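Lipoprotein (Mycoplasma mycoides subsp. capri, PDB 7ADK) probably acts as a mycoplasmal lipoprotein peptidase of the PA clan, the superfamily that includes chymotrypsin-like proteases. Local coordinates at residues H508-I513 against K820-R825; E826-M831 against N842-D847. All coordinates share one frame; numbering follows the deposited sequence.

Interaction 1 of 2, residues H508-I513 against K820-R825; sequences HATDFI and KEKSYR
Lys822 lies against Thr510 and Phe512, fastening the approach to a C-terminal helix onto the loop between strand 503-507 of an antiparallel sheet and strand 535-537 of a mixed sheet, within a chain assigned to the PA peptidase clan. The contact illustrates how a long amphiphilic side chain can serve two neighbours at once, its root packing as hydrocarbon and its tip acting as donor. At the root, Lys822 CB meets the backbone of the loop, 3.8 Å from Phe512 CA, and also touches Phe512 CB. Next, Lys822 CG stays over the same residue, 4.0 Å from Phe512 CA. A bend at chi2 (-75°) then turns the chain along the loop, and the nearly straight remainder carries it to Thr510: Lys822 CD comes to 3.5 Å from Thr510 O, and CE is nearer still. The terminal NZ donates a hydrogen bond of 2.9 Å to that oxygen, reaching it at a C=O...N angle of 143° from a position tilted 30° out of the carbonyl plane. Phe512 contributes its CB here, while its ring turns elsewhere to meet that of Tyr808, and Thr510 also packs on Leu729 and Tyr740 of the mixed sheet. At the root of the side chain, the backbone N of Lys822 hydrogen-bonds Glu826 OE2, which would steady the base from which the chain extends. Asp511 may add a weak electrostatic pull, since its OD2 is 6.5 Å from Lys822 NZ. Thr510 OG1 lies 3.4 Å from Lys822 NZ.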
ATOM      1  N   HIS B 508     -25.285 -20.285 -15.560  1.00 65.21           N
ATOM      2  CA  HIS B 508     -25.619 -19.384 -14.438  1.00 65.21           C
ATOM      3  C   HIS B 508     -26.010 -20.081 -13.126  1.00 65.21           C
ATOM      4  O   HIS B 508     -26.368 -19.390 -12.175  1.00 65.21           O
ATOM      5  CB  HIS B 508     -26.688 -18.375 -14.887  1.00 65.21           C
ATOM      6  CG  HIS B 508     -26.191 -17.026 -15.270  1.00 65.21           C
ATOM      7  ND1 HIS B 508     -25.680 -16.089 -14.417  1.00 65.21           N
ATOM      8  CD2 HIS B 508     -26.262 -16.459 -16.497  1.00 65.21           C
ATOM      9  CE1 HIS B 508     -25.460 -14.973 -15.107  1.00 65.21           C
ATOM     10  NE2 HIS B 508     -25.806 -15.181 -16.376  1.00 65.21           N
ATOM     11  N   ALA B 509     -26.008 -21.421 -13.066  1.00 66.90           N
ATOM     12  CA  ALA B 509     -26.349 -22.187 -11.848  1.00 66.90           C
ATOM     13  C   ALA B 509     -27.666 -21.760 -11.159  1.00 66.90           C
ATOM     14  O   ALA B 509     -27.788 -21.798  -9.934  1.00 66.90           O
ATOM     15  CB  ALA B 509     -25.158 -22.248 -10.889  1.00 66.90           C
ATOM     16  N   THR B 510     -28.675 -21.376 -11.937  1.00 72.49           N
ATOM     17  CA  THR B 510     -30.017 -21.036 -11.455  1.00 72.49           C
ATOM     18  C   THR B 510     -30.924 -22.255 -11.487  1.00 72.49           C
ATOM     19  O   THR B 510     -31.002 -22.975 -12.478  1.00 72.49           O
ATOM     20  CB  THR B 510     -30.654 -19.917 -12.279  1.00 72.49           C
ATOM     21  OG1 THR B 510     -30.526 -20.160 -13.663  1.00 72.49           O
ATOM     22  CG2 THR B 510     -30.050 -18.565 -11.962  1.00 72.49           C
ATOM     23  N   ASP B 511     -31.640 -22.486 -10.394  1.00 76.24           N
ATOM     24  CA  ASP B 511     -32.742 -23.446 -10.293  1.00 76.24           C
ATOM     25  C   ASP B 511     -32.391 -24.886 -10.708  1.00 76.24           C
ATOM     26  O   ASP B 511     -33.205 -25.662 -11.200  1.00 76.24           O
ATOM     27  CB  ASP B 511     -33.985 -22.862 -10.956  1.00 76.24           C
ATOM     28  CG  ASP B 511     -35.286 -23.232 -10.257  1.00 76.24           C
ATOM     29  OD1 ASP B 511     -35.283 -23.619  -9.078  1.00 76.24           O
ATOM     30  OD2 ASP B 511     -36.341 -23.136 -10.895  1.00 76.24           O
ATOM     31  N   PHE B 512     -31.146 -25.268 -10.437  1.00 76.34           N
ATOM     32  CA  PHE B 512     -30.508 -26.519 -10.852  1.00 76.34           C
ATOM     33  C   PHE B 512     -31.000 -27.795 -10.150  1.00 76.34           C
ATOM     34  O   PHE B 512     -30.583 -28.889 -10.527  1.00 76.34           O
ATOM     35  CB  PHE B 512     -28.994 -26.352 -10.712  1.00 76.34           C
ATOM     36  CG  PHE B 512     -28.521 -26.191  -9.287  1.00 76.34           C
ATOM     37  CD1 PHE B 512     -28.247 -27.309  -8.493  1.00 76.34           C
ATOM     38  CD2 PHE B 512     -28.354 -24.902  -8.758  1.00 76.34           C
ATOM     39  CE1 PHE B 512     -27.773 -27.137  -7.188  1.00 76.34           C
ATOM     40  CE2 PHE B 512     -27.894 -24.733  -7.447  1.00 76.34           C
ATOM     41  CZ  PHE B 512     -27.589 -25.852  -6.663  1.00 76.34           C
ATOM     42  N   ILE B 513     -31.887 -27.689  -9.159  1.00 82.75           N
ATOM     43  CA  ILE B 513     -32.548 -28.810  -8.462  1.00 82.75           C
ATOM     44  C   ILE B 513     -33.964 -29.102  -9.002  1.00 82.75           C
ATOM     45  O   ILE B 513     -34.535 -30.147  -8.696  1.00 82.75           O
ATOM     46  CB  ILE B 513     -32.559 -28.507  -6.941  1.00 82.75           C
ATOM     47  CG1 ILE B 513     -31.147 -28.398  -6.350  1.00 82.75           C
ATOM     48  CG2 ILE B 513     -33.339 -29.516  -6.094  1.00 82.75           C
ATOM     49  CD1 ILE B 513     -30.235 -29.610  -6.529  1.00 82.75           C
ATOM     50  N   LYS B 820     -30.834 -32.353 -14.494  1.00 84.76           N
ATOM     51  CA  LYS B 820     -30.390 -33.080 -15.690  1.00 84.76           C
ATOM     52  C   LYS B 820     -30.326 -32.247 -16.984  1.00 84.76           C
ATOM     53  O   LYS B 820     -30.447 -32.783 -18.085  1.00 84.76           O
ATOM     54  CB  LYS B 820     -31.204 -34.368 -15.832  1.00 84.76           C
ATOM     55  N   GLU B 821     -30.162 -30.928 -16.851  1.00 84.01           N
ATOM     56  CA  GLU B 821     -30.008 -29.956 -17.944  1.00 84.01           C
ATOM     57  C   GLU B 821     -29.337 -28.641 -17.467  1.00 84.01           C
ATOM     58  O   GLU B 821     -29.487 -27.583 -18.069  1.00 84.01           O
ATOM     59  CB  GLU B 821     -31.373 -29.731 -18.623  1.00 84.01           C
ATOM     60  CG  GLU B 821     -31.253 -29.533 -20.133  1.00 84.01           C
ATOM     61  CD  GLU B 821     -30.828 -30.806 -20.864  1.00 84.01           C
ATOM     62  OE1 GLU B 821     -31.681 -31.647 -21.189  1.00 84.01           O
ATOM     63  OE2 GLU B 821     -29.634 -30.956 -21.148  1.00 84.01           O
ATOM     64  N   LYS B 822     -28.622 -28.711 -16.339  1.00 76.16           N
ATOM     65  CA  LYS B 822     -28.227 -27.595 -15.465  1.00 76.16           C
ATOM     66  C   LYS B 822     -26.841 -27.848 -14.839  1.00 76.16           C
ATOM     67  O   LYS B 822     -26.670 -27.817 -13.621  1.00 76.16           O
ATOM     68  CB  LYS B 822     -29.325 -27.358 -14.409  1.00 76.16           C
ATOM     69  CG  LYS B 822     -30.594 -26.637 -14.888  1.00 76.16           C
ATOM     70  CD  LYS B 822     -30.404 -25.136 -15.108  1.00 76.16           C
ATOM     71  CE  LYS B 822     -31.727 -24.423 -15.334  1.00 76.16           C
ATOM     72  NZ  LYS B 822     -31.621 -22.955 -15.296  1.00 76.16           N
ATOM     73  N   SER B 823     -25.854 -28.143 -15.676  1.00 72.63           N
ATOM     74  CA  SER B 823     -24.441 -28.254 -15.315  1.00 72.63           C
ATOM     75  C   SER B 823     -23.582 -27.909 -16.525  1.00 72.63           C
ATOM     76  O   SER B 823     -24.064 -27.960 -17.651  1.00 72.63           O
ATOM     77  CB  SER B 823     -24.108 -29.644 -14.789  1.00 72.63           C
ATOM     78  OG  SER B 823     -24.352 -30.634 -15.753  1.00 72.63           O
ATOM     79  N   TYR B 824     -22.315 -27.555 -16.313  1.00 71.78           N
ATOM     80  CA  TYR B 824     -21.419 -27.096 -17.373  1.00 71.78           C
ATOM     81  C   TYR B 824     -21.347 -28.046 -18.578  1.00 71.78           C
ATOM     82  O   TYR B 824     -21.492 -27.619 -19.721  1.00 71.78           O
ATOM     83  CB  TYR B 824     -20.028 -26.879 -16.769  1.00 71.78           C
ATOM     84  CG  TYR B 824     -18.979 -26.422 -17.759  1.00 71.78           C
ATOM     85  CD1 TYR B 824     -19.242 -25.355 -18.638  1.00 71.78           C
ATOM     86  CD2 TYR B 824     -17.755 -27.101 -17.846  1.00 71.78           C
ATOM     87  CE1 TYR B 824     -18.313 -24.995 -19.618  1.00 71.78           C
ATOM     88  CE2 TYR B 824     -16.829 -26.747 -18.837  1.00 71.78           C
ATOM     89  CZ  TYR B 824     -17.116 -25.709 -19.732  1.00 71.78           C
ATOM     90  OH  TYR B 824     -16.264 -25.412 -20.734  1.00 71.78           O
ATOM     91  N   ARG B 825     -21.180 -29.351 -18.335  1.00 76.67           N
ATOM     92  CA  ARG B 825     -21.096 -30.377 -19.374  1.00 76.67           C
ATOM     93  C   ARG B 825     -22.336 -30.426 -20.250  1.00 76.67           C
ATOM     94  O   ARG B 825     -22.239 -30.405 -21.467  1.00 76.67           O
ATOM     95  CB  ARG B 825     -20.857 -31.726 -18.693  1.00 76.67           C
ATOM     96  CG  ARG B 825     -20.622 -32.841 -19.722  1.00 76.67           C
ATOM     97  CD  ARG B 825     -20.492 -34.229 -19.095  1.00 76.67           C
ATOM     98  NE  ARG B 825     -21.675 -34.566 -18.293  1.00 76.67           N
ATOM     99  CZ  ARG B 825     -22.870 -34.903 -18.725  1.00 76.67           C
ATOM    100  NH1 ARG B 825     -23.139 -35.117 -19.967  1.00 76.67           N
ATOM    101  NH2 ARG B 825     -23.842 -35.017 -17.886  1.00 76.67           N
TER

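Interaction 2 of 2, residues E826-M831 against N842-D847; sequences EVMNKM and NGFTDD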
ATOM      1  N   GLU B 826     -23.510 -30.517 -19.648  1.00 78.60           N
ATOM      2  CA  GLU B 826     -24.747 -30.726 -20.408  1.00 78.60           C
ATOM      3  C   GLU B 826     -25.293 -29.439 -21.054  1.00 78.60           C
ATOM      4  O   GLU B 826     -26.021 -29.506 -22.038  1.00 78.60           O
ATOM      5  CB  GLU B 826     -25.757 -31.510 -19.562  1.00 78.60           C
ATOM      6  CG  GLU B 826     -26.336 -30.747 -18.382  1.00 78.60           C
ATOM      7  CD  GLU B 826     -26.850 -31.641 -17.240  1.00 78.60           C
ATOM      8  OE1 GLU B 826     -27.095 -32.852 -17.442  1.00 78.60           O
ATOM      9  OE2 GLU B 826     -27.008 -31.100 -16.120  1.00 78.60           O
ATOM     10  N   VAL B 827     -24.882 -28.268 -20.560  1.00 74.75           N
ATOM     11  CA  VAL B 827     -24.987 -26.990 -21.277  1.00 74.75           C
ATOM     12  C   VAL B 827     -24.053 -26.964 -22.484  1.00 74.75           C
ATOM     13  O   VAL B 827     -24.462 -26.625 -23.593  1.00 74.75           O
ATOM     14  CB  VAL B 827     -24.699 -25.826 -20.325  1.00 74.75           C
ATOM     15  CG1 VAL B 827     -24.489 -24.514 -21.036  1.00 74.75           C
ATOM     16  CG2 VAL B 827     -25.840 -25.648 -19.343  1.00 74.75           C
ATOM     17  N   MET B 828     -22.801 -27.370 -22.321  1.00 76.43           N
ATOM     18  CA  MET B 828     -21.836 -27.343 -23.409  1.00 76.43           C
ATOM     19  C   MET B 828     -22.115 -28.408 -24.485  1.00 76.43           C
ATOM     20  O   MET B 828     -21.857 -28.183 -25.662  1.00 76.43           O
ATOM     21  CB  MET B 828     -20.418 -27.389 -22.829  1.00 76.43           C
ATOM     22  CG  MET B 828     -19.450 -26.827 -23.863  1.00 76.43           C
ATOM     23  SD  MET B 828     -17.794 -26.437 -23.274  1.00 76.43           S
ATOM     24  CE  MET B 828     -17.038 -25.945 -24.835  1.00 76.43           C
ATOM     25  N   ASN B 829     -22.749 -29.523 -24.114  1.00 78.76           N
ATOM     26  CA  ASN B 829     -23.186 -30.594 -25.003  1.00 78.76           C
ATOM     27  C   ASN B 829     -24.187 -30.124 -26.062  1.00 78.76           C
ATOM     28  O   ASN B 829     -24.081 -30.542 -27.209  1.00 78.76           O
ATOM     29  CB  ASN B 829     -23.801 -31.717 -24.154  1.00 78.76           C
ATOM     30  CG  ASN B 829     -24.189 -32.925 -24.982  1.00 78.76           C
ATOM     31  OD1 ASN B 829     -23.422 -33.437 -25.773  1.00 78.76           O
ATOM     32  ND2 ASN B 829     -25.383 -33.411 -24.850  1.00 78.76           N
ATOM     33  N   LYS B 830     -25.148 -29.259 -25.709  1.00 81.19           N
ATOM     34  CA  LYS B 830     -26.111 -28.712 -26.676  1.00 81.19           C
ATOM     35  C   LYS B 830     -25.496 -27.646 -27.585  1.00 81.19           C
ATOM     36  O   LYS B 830     -25.838 -27.585 -28.761  1.00 81.19           O
ATOM     37  CB  LYS B 830     -27.395 -28.227 -25.984  1.00 81.19           C
ATOM     38  CG  LYS B 830     -27.213 -27.084 -24.981  1.00 81.19           C
ATOM     39  CD  LYS B 830     -28.538 -26.467 -24.539  1.00 81.19           C
ATOM     40  CE  LYS B 830     -28.303 -25.226 -23.691  1.00 81.19           C
ATOM     41  NZ  LYS B 830     -29.548 -24.616 -23.217  1.00 81.19           N
ATOM     42  N   MET B 831     -24.567 -26.836 -27.078  1.00 81.03           N
ATOM     43  CA  MET B 831     -23.891 -25.796 -27.863  1.00 81.03           C
ATOM     44  C   MET B 831     -22.887 -26.366 -28.874  1.00 81.03           C
ATOM     45  O   MET B 831     -22.818 -25.886 -30.001  1.00 81.03           O
ATOM     46  CB  MET B 831     -23.205 -24.795 -26.922  1.00 81.03           C
ATOM     47  CG  MET B 831     -24.225 -24.078 -26.029  1.00 81.03           C
ATOM     48  SD  MET B 831     -23.567 -22.739 -25.019  1.00 81.03           S
ATOM     49  CE  MET B 831     -23.141 -21.539 -26.304  1.00 81.03           C
ATOM     50  N   ASN B 842     -12.868 -36.781 -24.238  1.00 86.69           N
ATOM     51  CA  ASN B 842     -13.714 -37.773 -24.904  1.00 86.69           C
ATOM     52  C   ASN B 842     -15.081 -37.214 -25.378  1.00 86.69           C
ATOM     53  O   ASN B 842     -15.888 -37.964 -25.925  1.00 86.69           O
ATOM     54  CB  ASN B 842     -13.867 -38.994 -23.978  1.00 86.69           C
ATOM     55  CG  ASN B 842     -12.554 -39.688 -23.651  1.00 86.69           C
ATOM     56  OD1 ASN B 842     -11.755 -39.203 -22.867  1.00 86.69           O
ATOM     57  ND2 ASN B 842     -12.293 -40.839 -24.214  1.00 86.69           N
ATOM     58  N   GLY B 843     -15.367 -35.920 -25.186  1.00 85.09           N
ATOM     59  CA  GLY B 843     -16.645 -35.266 -25.499  1.00 85.09           C
ATOM     60  C   GLY B 843     -17.597 -35.091 -24.308  1.00 85.09           C
ATOM     61  O   GLY B 843     -17.399 -35.640 -23.225  1.00 85.09           O
ATOM     62  N   PHE B 844     -18.646 -34.292 -24.506  1.00 83.10           N
ATOM     63  CA  PHE B 844     -19.606 -33.866 -23.473  1.00 83.10           C
ATOM     64  C   PHE B 844     -20.740 -34.863 -23.170  1.00 83.10           C
ATOM     65  O   PHE B 844     -21.596 -34.596 -22.327  1.00 83.10           O
ATOM     66  CB  PHE B 844     -20.221 -32.527 -23.894  1.00 83.10           C
ATOM     67  CG  PHE B 844     -19.241 -31.454 -24.287  1.00 83.10           C
ATOM     68  CD1 PHE B 844     -18.549 -30.749 -23.295  1.00 83.10           C
ATOM     69  CD2 PHE B 844     -19.006 -31.170 -25.640  1.00 83.10           C
ATOM     70  CE1 PHE B 844     -17.604 -29.783 -23.657  1.00 83.10           C
ATOM     71  CE2 PHE B 844     -18.062 -30.203 -25.999  1.00 83.10           C
ATOM     72  CZ  PHE B 844     -17.346 -29.523 -25.009  1.00 83.10           C
ATOM     73  N   THR B 845     -20.804 -35.998 -23.858  1.00 87.06           N
ATOM     74  CA  THR B 845     -21.894 -36.976 -23.720  1.00 87.06           C
ATOM     75  C   THR B 845     -21.881 -37.692 -22.362  1.00 87.06           C
ATOM     76  O   THR B 845     -20.840 -37.844 -21.721  1.00 87.06           O
ATOM     77  CB  THR B 845     -21.877 -37.979 -24.879  1.00 87.06           C
ATOM     78  OG1 THR B 845     -20.646 -38.651 -24.940  1.00 87.06           O
ATOM     79  CG2 THR B 845     -22.102 -37.319 -26.224  1.00 87.06           C
ATOM     80  N   ASP B 846     -23.056 -38.127 -21.887  1.00 90.48           N
ATOM     81  CA  ASP B 846     -23.226 -38.635 -20.514  1.00 90.48           C
ATOM     82  C   ASP B 846     -22.422 -39.913 -20.216  1.00 90.48           C
ATOM     83  O   ASP B 846     -21.979 -40.120 -19.090  1.00 90.48           O
ATOM     84  CB  ASP B 846     -24.713 -38.907 -20.220  1.00 90.48           C
ATOM     85  CG  ASP B 846     -25.674 -37.760 -20.550  1.00 90.48           C
ATOM     86  OD1 ASP B 846     -25.462 -36.633 -20.118  1.00 90.48           O
ATOM     87  OD2 ASP B 846     -26.672 -37.986 -21.227  1.00 90.48           O
ATOM     88  N   ASP B 847     -22.200 -40.761 -21.222  1.00 92.91           N
ATOM     89  CA  ASP B 847     -21.388 -41.971 -21.114  1.00 92.91           C
ATOM     90  C   ASP B 847     -19.891 -41.681 -20.900  1.00 92.91           C
ATOM     91  O   ASP B 847     -19.152 -42.575 -20.490  1.00 92.91           O
ATOM     92  CB  ASP B 847     -21.623 -42.884 -22.338  1.00 92.91           C
ATOM     93  CG  ASP B 847     -21.597 -42.222 -23.719  1.00 92.91           C
ATOM     94  OD1 ASP B 847     -21.932 -42.898 -24.696  1.00 92.91           O
ATOM     95  OD2 ASP B 847     -21.299 -41.019 -23.838  1.00 92.91           O
TER
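Met828 and Phe844 make the main contact, a helix-borne methionine with its CG over an aromatic ring and its sulfur set obliquely to it. Met828 CG sits over one face of the Phe844 ring, 3.9 Å from its centroid in a CH-pi contact, while the sulfur stands farther out: SD is 4.3 Å from the centroid, 55° off the ring normal. The nearest ring atom to the sulfur is Phe844 CE1, at 3.4 Å from SD. With CG anti to the backbone N (chi1 -158°) and the chain extended beyond it, Met828 runs obliquely past the ring, and its CE ends near Phe844 CZ. Asn829 completes the first shell from the root of the aromatic side chain: its CB lies 3.7 Å from Phe844 CB, and the two side chains run in opposing directions alongside one another, amide and ring planes 49° apart. Asn829 OD1 also borders the methyl CG2 of Thr845, at 4.1 Å.

One shell outward, the loop is pinned by Arg825, whose NH1 forms a salt bridge with Asp846 OD1 and probably also hydrogen-bonds Phe844 O. Thr845 OG1 in turn donates to Asp847 OD2 at 2.7 Å, meeting that oxygen nearly along the C-O bond of Asp847, consistent with a steadied entry into the 3-10 segment. Met828 and Phe844 both also touch Ser837 of strand 836-837. At the centre is a Met-aromatic contact, by which the loop after that strand is packed on helix 824-831.

In the fold
From the N terminus, the chain finishes strand 503-507 and enters residues 508-513, where interaction 1 opens; it closes at 820-825, after 306 intervening residues that supply every strand of the mixed sheet. Interaction 2 opens directly afterwards at 826-831 and closes after only 10 intervening residues, which include the short strand 836-837. The two are therefore in series, neither nested nor crossed, with centres about 13 Å apart. Helix 824-831 is common to both: its approach is tied to the loop between the two sheets, its body to the C-terminal loop. The principle is that one short helix can join a long-range closure to a local one.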